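Metallo-carboxypeptidase (Pseudomonas aeruginosa, PDB 4A39) is a zinc-dependent M14 carboxypeptidase of the cytosolic type, which probably removes residues from the C-termini of peptide or protein substrates. Local coordinates at residues A[171-177]-A[266-272]; A[193-197]-A[374-378]; A[208-212]-A[383-387]. One frame throughout, in Å; residues are numbered along the deposited sequence.

All three contacts lie in the seven-stranded mixed sheet of the zinc carboxypeptidase domain and in the helices and C-terminal loop packed on one face. Contact 1 pairs two parallel strands; contact 2 joins helices 185-196 and 366-383; contact 3 joins the end of helix 203-211 to the chain after helix 366-383. Their centres are about 13 to 14 Å apart, and they touch: Leu270 CD1 lies 3.6 Å from Val376 CG1, Leu171 CB 3.7 Å from Ala212 CB, and Leu377 O 4.0 Å from Leu208 CD2. The first segments run 171-177, 193-197, 208-212 and the partners 266-272, 374-378, 383-387, so connections cross, and the C-terminal helix packs onto elements far earlier in sequence.

Contact 1 (A[171-177]-A[266-272]); sequences LKLWVIA and VDLFLDI
Asp267, Trp174 and Ile176 have the most surface buried here, 88, 85 and 76 Å². From Asp267, chi1 m, the CA-to-CB bond points toward 171-177; Asp267 OD2 accepts a hydrogen bond from Lys172 N at 2.8 Å and forms a salt bridge with Lys172 NZ at 2.9 Å, while Asp267 N donates to Lys172 O at 2.8 Å. The strands run parallel, their axes 7° apart and 4.7 Å at closest approach, in register from Trp174-Phe269 to Ala177-Ile272. Trp174 N to Leu268 O (2.8 Å), Leu270 N to Trp174 O (2.9 Å), Ile176 N to Leu270 O (3.0 Å) and Ile272 N to Ile176 O (2.9 Å) bond them. These are inner strands of the mixed sheet of the M14 carboxypeptidase fold, flanked by strands 212-217 and 343-350, and 268-275 runs on into the zinc ligand His273, which Asp271 OD2 hydrogen-bonds. Val266 covers one face of the Trp174 ring (chi1 m) in a CH-pi contact, CG2 3.8 Å from the five-membered ring centroid, 23° off the normal. On the same sheet face Ile176, chi1 p, brings CD1 to 3.5 Å from the edge atom CZ of Phe269. On the other, Leu173 CD2 meets Leu268 CB at 3.6 Å.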
loop_
_atom_site.group_PDB
_atom_site.type_symbol
_atom_site.label_atom_id
_atom_site.label_comp_id
_atom_site.label_asym_id
_atom_site.label_seq_id
_atom_site.Cartn_x
_atom_site.Cartn_y
_atom_site.Cartn_z
ATOM N N LEU A 171 9.618 -4.499 -23.485
ATOM C CA LEU A 171 9.868 -4.121 -22.097
ATOM C C LEU A 171 8.862 -4.746 -21.137
ATOM O O LEU A 171 7.701 -4.939 -21.486
ATOM C CB LEU A 171 9.838 -2.595 -21.954
ATOM C CG LEU A 171 10.892 -1.828 -22.760
ATOM C CD1 LEU A 171 10.699 -0.336 -22.573
ATOM C CD2 LEU A 171 12.286 -2.246 -22.317
ATOM N N LYS A 172 9.323 -5.068 -19.930
ATOM C CA LYS A 172 8.473 -5.661 -18.897
ATOM C C LYS A 172 8.478 -4.735 -17.691
ATOM O O LYS A 172 9.493 -4.609 -17.008
ATOM C CB LYS A 172 9.002 -7.035 -18.471
ATOM C CG LYS A 172 9.020 -8.078 -19.572
ATOM C CD LYS A 172 10.047 -7.756 -20.635
ATOM C CE LYS A 172 11.454 -8.080 -20.174
ATOM N NZ LYS A 172 12.424 -7.840 -21.283
ATOM N N LEU A 173 7.346 -4.087 -17.433
ATOM C CA LEU A 173 7.243 -3.155 -16.313
ATOM C C LEU A 173 6.459 -3.791 -15.169
ATOM O O LEU A 173 5.259 -4.054 -15.296
ATOM C CB LEU A 173 6.553 -1.870 -16.773
ATOM C CG LEU A 173 7.011 -1.293 -18.116
ATOM C CD1 LEU A 173 6.324 0.044 -18.321
ATOM C CD2 LEU A 173 8.523 -1.130 -18.157
ATOM N N TRP A 174 7.145 -4.027 -14.054
ATOM C CA TRP A 174 6.535 -4.656 -12.891
ATOM C C TRP A 174 6.109 -3.720 -11.772
ATOM O O TRP A 174 6.854 -2.818 -11.369
ATOM C CB TRP A 174 7.491 -5.690 -12.295
ATOM C CG TRP A 174 7.756 -6.875 -13.165
ATOM C CD1 TRP A 174 8.432 -6.898 -14.353
ATOM C CD2 TRP A 174 7.371 -8.226 -12.894
ATOM N NE1 TRP A 174 8.493 -8.187 -14.838
ATOM C CE2 TRP A 174 7.850 -9.021 -13.960
ATOM C CE3 TRP A 174 6.665 -8.843 -11.850
ATOM C CZ2 TRP A 174 7.648 -10.405 -14.013
ATOM C CZ3 TRP A 174 6.463 -10.221 -11.902
ATOM C CH2 TRP A 174 6.955 -10.986 -12.978
ATOM N N VAL A 175 4.910 -3.969 -11.257
ATOM C CA VAL A 175 4.371 -3.200 -10.142
ATOM C C VAL A 175 3.677 -4.171 -9.191
ATOM O O VAL A 175 2.737 -4.864 -9.594
ATOM C CB VAL A 175 3.332 -2.168 -10.612
ATOM C CG1 VAL A 175 2.858 -1.338 -9.428
ATOM C CG2 VAL A 175 3.941 -1.274 -11.679
ATOM N N ILE A 176 4.161 -4.244 -7.952
ATOM C CA ILE A 176 3.552 -5.116 -6.948
ATOM C C ILE A 176 3.135 -4.258 -5.754
ATOM O O ILE A 176 3.743 -3.214 -5.481
ATOM C CB ILE A 176 4.511 -6.248 -6.491
ATOM C CG1 ILE A 176 5.670 -5.680 -5.677
ATOM C CG2 ILE A 176 5.036 -7.001 -7.715
ATOM C CD1 ILE A 176 6.578 -6.748 -5.110
ATOM N N ALA A 177 2.107 -4.699 -5.040
ATOM C CA ALA A 177 1.600 -3.903 -3.928
ATOM C C ALA A 177 1.244 -4.633 -2.644
ATOM O O ALA A 177 0.948 -5.828 -2.636
ATOM C CB ALA A 177 0.381 -3.117 -4.399
ATOM N N VAL A 266 12.736 -8.356 -16.172
ATOM C CA VAL A 266 12.265 -7.120 -15.552
ATOM C C VAL A 266 13.019 -5.894 -16.074
ATOM O O VAL A 266 14.248 -5.875 -16.079
ATOM C CB VAL A 266 12.455 -7.174 -14.011
ATOM C CG1 VAL A 266 11.917 -5.902 -13.372
ATOM C CG2 VAL A 266 11.759 -8.404 -13.434
ATOM N N ASP A 267 12.279 -4.868 -16.497
ATOM C CA ASP A 267 12.893 -3.640 -17.002
ATOM C C ASP A 267 12.493 -2.412 -16.178
ATOM O O ASP A 267 12.951 -1.299 -16.432
ATOM C CB ASP A 267 12.530 -3.436 -18.477
ATOM C CG ASP A 267 12.983 -4.597 -19.346
ATOM O OD1 ASP A 267 14.201 -4.885 -19.362
ATOM O OD2 ASP A 267 12.127 -5.222 -20.004
ATOM N N LEU A 268 11.641 -2.634 -15.184
ATOM C CA LEU A 268 11.169 -1.580 -14.291
ATOM C C LEU A 268 10.480 -2.267 -13.128
ATOM O O LEU A 268 9.766 -3.252 -13.326
ATOM C CB LEU A 268 10.155 -0.671 -14.988
ATOM C CG LEU A 268 9.488 0.330 -14.034
ATOM C CD1 LEU A 268 10.372 1.556 -13.886
ATOM C CD2 LEU A 268 8.123 0.721 -14.557
ATOM N N PHE A 269 10.687 -1.756 -11.920
ATOM C CA PHE A 269 10.054 -2.353 -10.751
ATOM C C PHE A 269 9.610 -1.313 -9.737
ATOM O O PHE A 269 10.418 -0.518 -9.260
ATOM C CB PHE A 269 11.006 -3.330 -10.061
ATOM C CG PHE A 269 10.434 -3.951 -8.816
ATOM C CD1 PHE A 269 9.334 -4.806 -8.889
ATOM C CD2 PHE A 269 10.980 -3.668 -7.570
ATOM C CE1 PHE A 269 8.789 -5.367 -7.735
ATOM C CE2 PHE A 269 10.444 -4.224 -6.407
ATOM C CZ PHE A 269 9.348 -5.074 -6.488
ATOM N N LEU A 270 8.321 -1.326 -9.413
ATOM C CA LEU A 270 7.777 -0.406 -8.425
ATOM C C LEU A 270 7.114 -1.245 -7.333
ATOM O O LEU A 270 6.245 -2.071 -7.622
ATOM C CB LEU A 270 6.745 0.530 -9.063
ATOM C CG LEU A 270 7.241 1.439 -10.193
ATOM C CD1 LEU A 270 6.090 2.296 -10.702
ATOM C CD2 LEU A 270 8.373 2.323 -9.685
ATOM N N ASP A 271 7.543 -1.034 -6.092
ATOM C CA ASP A 271 7.022 -1.752 -4.928
ATOM C C ASP A 271 6.200 -0.717 -4.156
ATOM O O ASP A 271 6.749 0.221 -3.590
ATOM C CB ASP A 271 8.216 -2.275 -4.113
ATOM C CG ASP A 271 7.811 -3.175 -2.964
ATOM O OD1 ASP A 271 6.687 -3.722 -2.973
ATOM O OD2 ASP A 271 8.639 -3.346 -2.048
ATOM N N ILE A 272 4.879 -0.891 -4.146
ATOM C CA ILE A 272 3.979 0.069 -3.506
ATOM C C ILE A 272 3.752 -0.159 -2.013
ATOM O O ILE A 272 3.269 -1.219 -1.602
ATOM C CB ILE A 272 2.612 0.100 -4.230
ATOM C CG1 ILE A 272 2.816 0.077 -5.753
ATOM C CG2 ILE A 272 1.851 1.365 -3.839
ATOM C CD1 ILE A 272 3.690 1.211 -6.297
#

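Contact 2 (A[193-197]-A[374-378]); sequences LIERL and QDVLS
Arg196 supplies the polar link. Its CA-to-CB bond points toward 374-378, and the fully extended side chain (chi1 to chi4 all t) carries NH1 to Ser378 OG at 2.8 Å with an N-H...O angle of 166°; a weak second bond runs from Arg196 NH1 to Gln374 O, 2.9 Å at 128°. Both acceptors lie near the guanidinium plane, at its edge. Outside the two segments, Arg196 NE pairs with Asp202 and NH2 with Glu204, whose OE1 is also hydrogen-bonded to Ser378 OG. Both segments are helical, 193-196 near the end of helix 185-196 and 374-378 within helix 366-383; their backbones come nearest at Leu193 and Gln374, with CA atoms 5.0 Å apart. Beside the arginine, Leu377 (chi1 m, chi2 t) points its CB toward 193-197, and its CD1 is 3.8 Å from Leu193 CG, 3.9 Å from Arg196 CD and 4.0 Å from Leu197 CD2. Gln374 (chi1 m, chi2 t) starts sideways, but its end comes nearer, NE2 3.6 Å from Arg196 CB. The arrangement is helix-helix packing on one face of the seven-stranded mixed sheet of the alpha/beta carboxypeptidase fold: Leu193 reaches Leu216 and Leu377 reaches Leu214, both on strand 212-217. The buried charge of Arg196 is thus met by two carboxylates and, at NH1, by neutral oxygens, while its CD packs on Leu377 CD1.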
loop_
_atom_site.group_PDB
_atom_site.type_symbol
_atom_site.label_atom_id
_atom_site.label_comp_id
_atom_site.label_asym_id
_atom_site.label_seq_id
_atom_site.Cartn_x
_atom_site.Cartn_y
_atom_site.Cartn_z
ATOM N N LEU A 193 -4.569 2.399 -11.134
ATOM C CA LEU A 193 -3.741 2.021 -12.268
ATOM C C LEU A 193 -4.556 1.157 -13.234
ATOM O O LEU A 193 -4.641 1.446 -14.432
ATOM C CB LEU A 193 -2.510 1.260 -11.751
ATOM C CG LEU A 193 -1.356 0.901 -12.687
ATOM C CD1 LEU A 193 -0.122 0.572 -11.850
ATOM C CD2 LEU A 193 -1.737 -0.272 -13.568
ATOM N N ILE A 194 -5.183 0.111 -12.706
ATOM C CA ILE A 194 -5.973 -0.793 -13.535
ATOM C C ILE A 194 -7.203 -0.130 -14.150
ATOM O O ILE A 194 -7.527 -0.379 -15.311
ATOM C CB ILE A 194 -6.391 -2.055 -12.731
ATOM C CG1 ILE A 194 -5.209 -3.022 -12.640
ATOM C CG2 ILE A 194 -7.556 -2.762 -13.403
ATOM C CD1 ILE A 194 -4.019 -2.486 -11.889
ATOM N N GLU A 195 -7.888 0.719 -13.394
ATOM C CA GLU A 195 -9.070 1.369 -13.935
ATOM C C GLU A 195 -8.742 2.285 -15.108
ATOM O O GLU A 195 -9.578 2.481 -15.990
ATOM C CB GLU A 195 -9.805 2.156 -12.851
ATOM C CG GLU A 195 -10.303 1.288 -11.717
ATOM C CD GLU A 195 -11.394 1.953 -10.903
ATOM O OE1 GLU A 195 -11.367 3.195 -10.766
ATOM O OE2 GLU A 195 -12.271 1.225 -10.391
ATOM N N ARG A 196 -7.537 2.849 -15.129
ATOM C CA ARG A 196 -7.169 3.728 -16.235
ATOM C C ARG A 196 -7.101 2.954 -17.547
ATOM O O ARG A 196 -7.327 3.516 -18.621
ATOM C CB ARG A 196 -5.822 4.416 -15.984
ATOM C CG ARG A 196 -5.373 5.232 -17.190
ATOM C CD ARG A 196 -4.188 6.139 -16.926
ATOM N NE ARG A 196 -3.815 6.842 -18.151
ATOM C CZ ARG A 196 -2.845 7.744 -18.246
ATOM N NH1 ARG A 196 -2.128 8.076 -17.180
ATOM N NH2 ARG A 196 -2.592 8.318 -19.414
ATOM N N LEU A 197 -6.795 1.664 -17.455
ATOM C CA LEU A 197 -6.698 0.804 -18.636
ATOM C C LEU A 197 -8.030 0.652 -19.374
ATOM O O LEU A 197 -8.060 0.251 -20.540
ATOM C CB LEU A 197 -6.176 -0.579 -18.237
ATOM C CG LEU A 197 -4.661 -0.770 -18.132
ATOM C CD1 LEU A 197 -4.051 -0.732 -19.524
ATOM C CD2 LEU A 197 -4.059 0.297 -17.246
ATOM N N GLN A 374 -2.544 6.447 -11.495
ATOM C CA GLN A 374 -2.751 6.900 -12.860
ATOM C C GLN A 374 -1.652 7.867 -13.301
ATOM O O GLN A 374 -1.241 7.852 -14.463
ATOM C CB GLN A 374 -4.132 7.548 -12.982
ATOM C CG GLN A 374 -5.258 6.566 -12.687
ATOM C CD GLN A 374 -6.633 7.184 -12.814
ATOM O OE1 GLN A 374 -6.960 8.143 -12.117
ATOM N NE2 GLN A 374 -7.450 6.634 -13.705
ATOM N N ASP A 375 -1.163 8.698 -12.382
ATOM C CA ASP A 375 -0.113 9.646 -12.738
ATOM C C ASP A 375 1.216 8.927 -12.934
ATOM O O ASP A 375 2.067 9.377 -13.703
ATOM C CB ASP A 375 0.020 10.748 -11.680
ATOM C CG ASP A 375 -1.182 11.680 -11.657
ATOM O OD1 ASP A 375 -1.782 11.904 -12.733
ATOM O OD2 ASP A 375 -1.516 12.203 -10.575
ATOM N N VAL A 376 1.395 7.809 -12.240
ATOM C CA VAL A 376 2.616 7.032 -12.398
ATOM C C VAL A 376 2.624 6.451 -13.814
ATOM O O VAL A 376 3.670 6.383 -14.461
ATOM C CB VAL A 376 2.695 5.891 -11.356
ATOM C CG1 VAL A 376 3.732 4.858 -11.782
ATOM C CG2 VAL A 376 3.073 6.462 -9.993
ATOM N N LEU A 377 1.458 6.038 -14.300
ATOM C CA LEU A 377 1.369 5.490 -15.648
ATOM C C LEU A 377 1.781 6.558 -16.654
ATOM O O LEU A 377 2.467 6.260 -17.630
ATOM C CB LEU A 377 -0.051 4.996 -15.946
ATOM C CG LEU A 377 -0.417 3.641 -15.332
ATOM C CD1 LEU A 377 -1.867 3.300 -15.640
ATOM C CD2 LEU A 377 0.507 2.570 -15.891
ATOM N N SER A 378 1.370 7.800 -16.410
ATOM C CA SER A 378 1.732 8.899 -17.300
ATOM C C SER A 378 3.247 9.074 -17.307
ATOM O O SER A 378 3.849 9.320 -18.354
ATOM C CB SER A 378 1.073 10.206 -16.852
ATOM O OG SER A 378 -0.319 10.201 -17.118
#

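Contact 3 (A[208-212]-A[383-387]); sequences LLEKA and LVDEL
Lys211 stretches from a chi1 of -56° (m) through three t torsions, which carries NZ across to Asp385 OD1 for a 2.6 Å salt bridge. Asp385 meets it with chi1 m; its CA-to-CB bond runs sideways, and the carboxylate turns nearer to segment 208-212. Beside the ion pair, the CA-to-CB bond of Val384 points toward 208-212, in the p rotamer, with 74 Å² covered. Its CG2 lies 3.8 Å from Leu208 CD1, 3.9 Å from Lys211 CB and 4.4 Å from Ala212 CB. Leu208, chi1 t and chi2 p, directs its CA-to-CB bond sideways, but its end bends nearer to the valine. The closest backbone approach is 6.5 Å, between the CA atoms of Leu208 and Val384, so side chains alone bridge the gap. The contact lies where helix 203-211 leads into strand 212-217 of the seven-stranded mixed sheet of the M14 carboxypeptidase domain, and where the chain leaves helix 366-383 close to its C-terminus. In 208-212, Lys211 N bonds to Leu208 O at 3.3 Å and phi/psi moves from -64/-46 at Leu208 to an extended -145/156 at Ala212. Leu171 of the neighbouring strand 171-177 packs against both Ala212 and Val384.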
loop_
_atom_site.group_PDB
_atom_site.type_symbol
_atom_site.label_atom_id
_atom_site.label_comp_id
_atom_site.label_asym_id
_atom_site.label_seq_id
_atom_site.Cartn_x
_atom_site.Cartn_y
_atom_site.Cartn_z
ATOM N N LEU A 208 2.722 3.905 -24.532
ATOM C CA LEU A 208 3.404 3.066 -23.557
ATOM C C LEU A 208 3.294 1.575 -23.855
ATOM O O LEU A 208 4.285 0.850 -23.799
ATOM C CB LEU A 208 2.863 3.342 -22.150
ATOM C CG LEU A 208 3.404 2.462 -21.015
ATOM C CD1 LEU A 208 4.922 2.551 -20.962
ATOM C CD2 LEU A 208 2.797 2.906 -19.693
ATOM N N LEU A 209 2.089 1.119 -24.185
ATOM C CA LEU A 209 1.871 -0.295 -24.448
ATOM C C LEU A 209 2.344 -0.787 -25.812
ATOM O O LEU A 209 2.331 -1.989 -26.077
ATOM C CB LEU A 209 0.394 -0.631 -24.230
ATOM C CG LEU A 209 -0.044 -0.384 -22.779
ATOM C CD1 LEU A 209 -1.533 -0.642 -22.639
ATOM C CD2 LEU A 209 0.752 -1.284 -21.838
ATOM N N GLU A 210 2.758 0.131 -26.679
ATOM C CA GLU A 210 3.272 -0.279 -27.980
ATOM C C GLU A 210 4.696 -0.778 -27.757
ATOM O O GLU A 210 5.233 -1.546 -28.559
ATOM C CB GLU A 210 3.297 0.896 -28.969
ATOM C CG GLU A 210 1.943 1.292 -29.531
ATOM C CD GLU A 210 2.041 2.408 -30.561
ATOM O OE1 GLU A 210 2.564 3.493 -30.223
ATOM O OE2 GLU A 210 1.593 2.202 -31.709
ATOM N N LYS A 211 5.296 -0.350 -26.649
ATOM C CA LYS A 211 6.665 -0.723 -26.328
ATOM C C LYS A 211 6.830 -1.526 -25.043
ATOM O O LYS A 211 7.892 -2.094 -24.801
ATOM C CB LYS A 211 7.525 0.539 -26.248
ATOM C CG LYS A 211 7.469 1.368 -27.518
ATOM C CD LYS A 211 8.169 2.705 -27.371
ATOM C CE LYS A 211 8.085 3.485 -28.676
ATOM N NZ LYS A 211 8.811 4.781 -28.603
ATOM N N ALA A 212 5.787 -1.591 -24.222
ATOM C CA ALA A 212 5.900 -2.327 -22.972
ATOM C C ALA A 212 4.645 -3.057 -22.528
ATOM O O ALA A 212 3.532 -2.707 -22.918
ATOM C CB ALA A 212 6.349 -1.380 -21.867
ATOM N N LEU A 383 8.946 8.068 -19.957
ATOM C CA LEU A 383 10.262 7.456 -19.798
ATOM C C LEU A 383 10.485 6.138 -20.532
ATOM O O LEU A 383 11.601 5.623 -20.537
ATOM C CB LEU A 383 10.540 7.202 -18.313
ATOM C CG LEU A 383 10.269 8.307 -17.292
ATOM C CD1 LEU A 383 10.609 7.787 -15.904
ATOM C CD2 LEU A 383 11.092 9.539 -17.620
ATOM N N VAL A 384 9.441 5.590 -21.147
ATOM C CA VAL A 384 9.563 4.295 -21.813
ATOM C C VAL A 384 10.791 4.092 -22.707
ATOM O O VAL A 384 11.435 3.043 -22.637
ATOM C CB VAL A 384 8.280 3.957 -22.618
ATOM C CG1 VAL A 384 8.233 4.753 -23.907
ATOM C CG2 VAL A 384 8.226 2.461 -22.889
ATOM N N ASP A 385 11.128 5.081 -23.530
ATOM C CA ASP A 385 12.281 4.951 -24.423
ATOM C C ASP A 385 13.635 5.039 -23.718
ATOM O O ASP A 385 14.675 4.775 -24.330
ATOM C CB ASP A 385 12.233 6.019 -25.521
ATOM C CG ASP A 385 11.002 5.902 -26.395
ATOM O OD1 ASP A 385 10.688 4.776 -26.827
ATOM O OD2 ASP A 385 10.353 6.940 -26.661
ATOM N N GLU A 386 13.623 5.404 -22.440
ATOM C CA GLU A 386 14.860 5.550 -21.671
ATOM C C GLU A 386 15.131 4.401 -20.700
ATOM O O GLU A 386 16.230 4.295 -20.158
ATOM C CB GLU A 386 14.824 6.860 -20.878
ATOM C CG GLU A 386 14.650 8.106 -21.725
ATOM C CD GLU A 386 14.394 9.345 -20.890
ATOM O OE1 GLU A 386 15.196 9.631 -19.975
ATOM O OE2 GLU A 386 13.391 10.040 -21.153
ATOM N N LEU A 387 14.137 3.549 -20.473
ATOM C CA LEU A 387 14.299 2.439 -19.534
ATOM C C LEU A 387 15.384 1.438 -19.917
ATOM O O LEU A 387 16.005 0.827 -19.041
ATOM C CB LEU A 387 12.959 1.727 -19.336
ATOM C CG LEU A 387 11.905 2.619 -18.671
ATOM C CD1 LEU A 387 10.571 1.896 -18.634
ATOM C CD2 LEU A 387 12.357 2.995 -17.266
#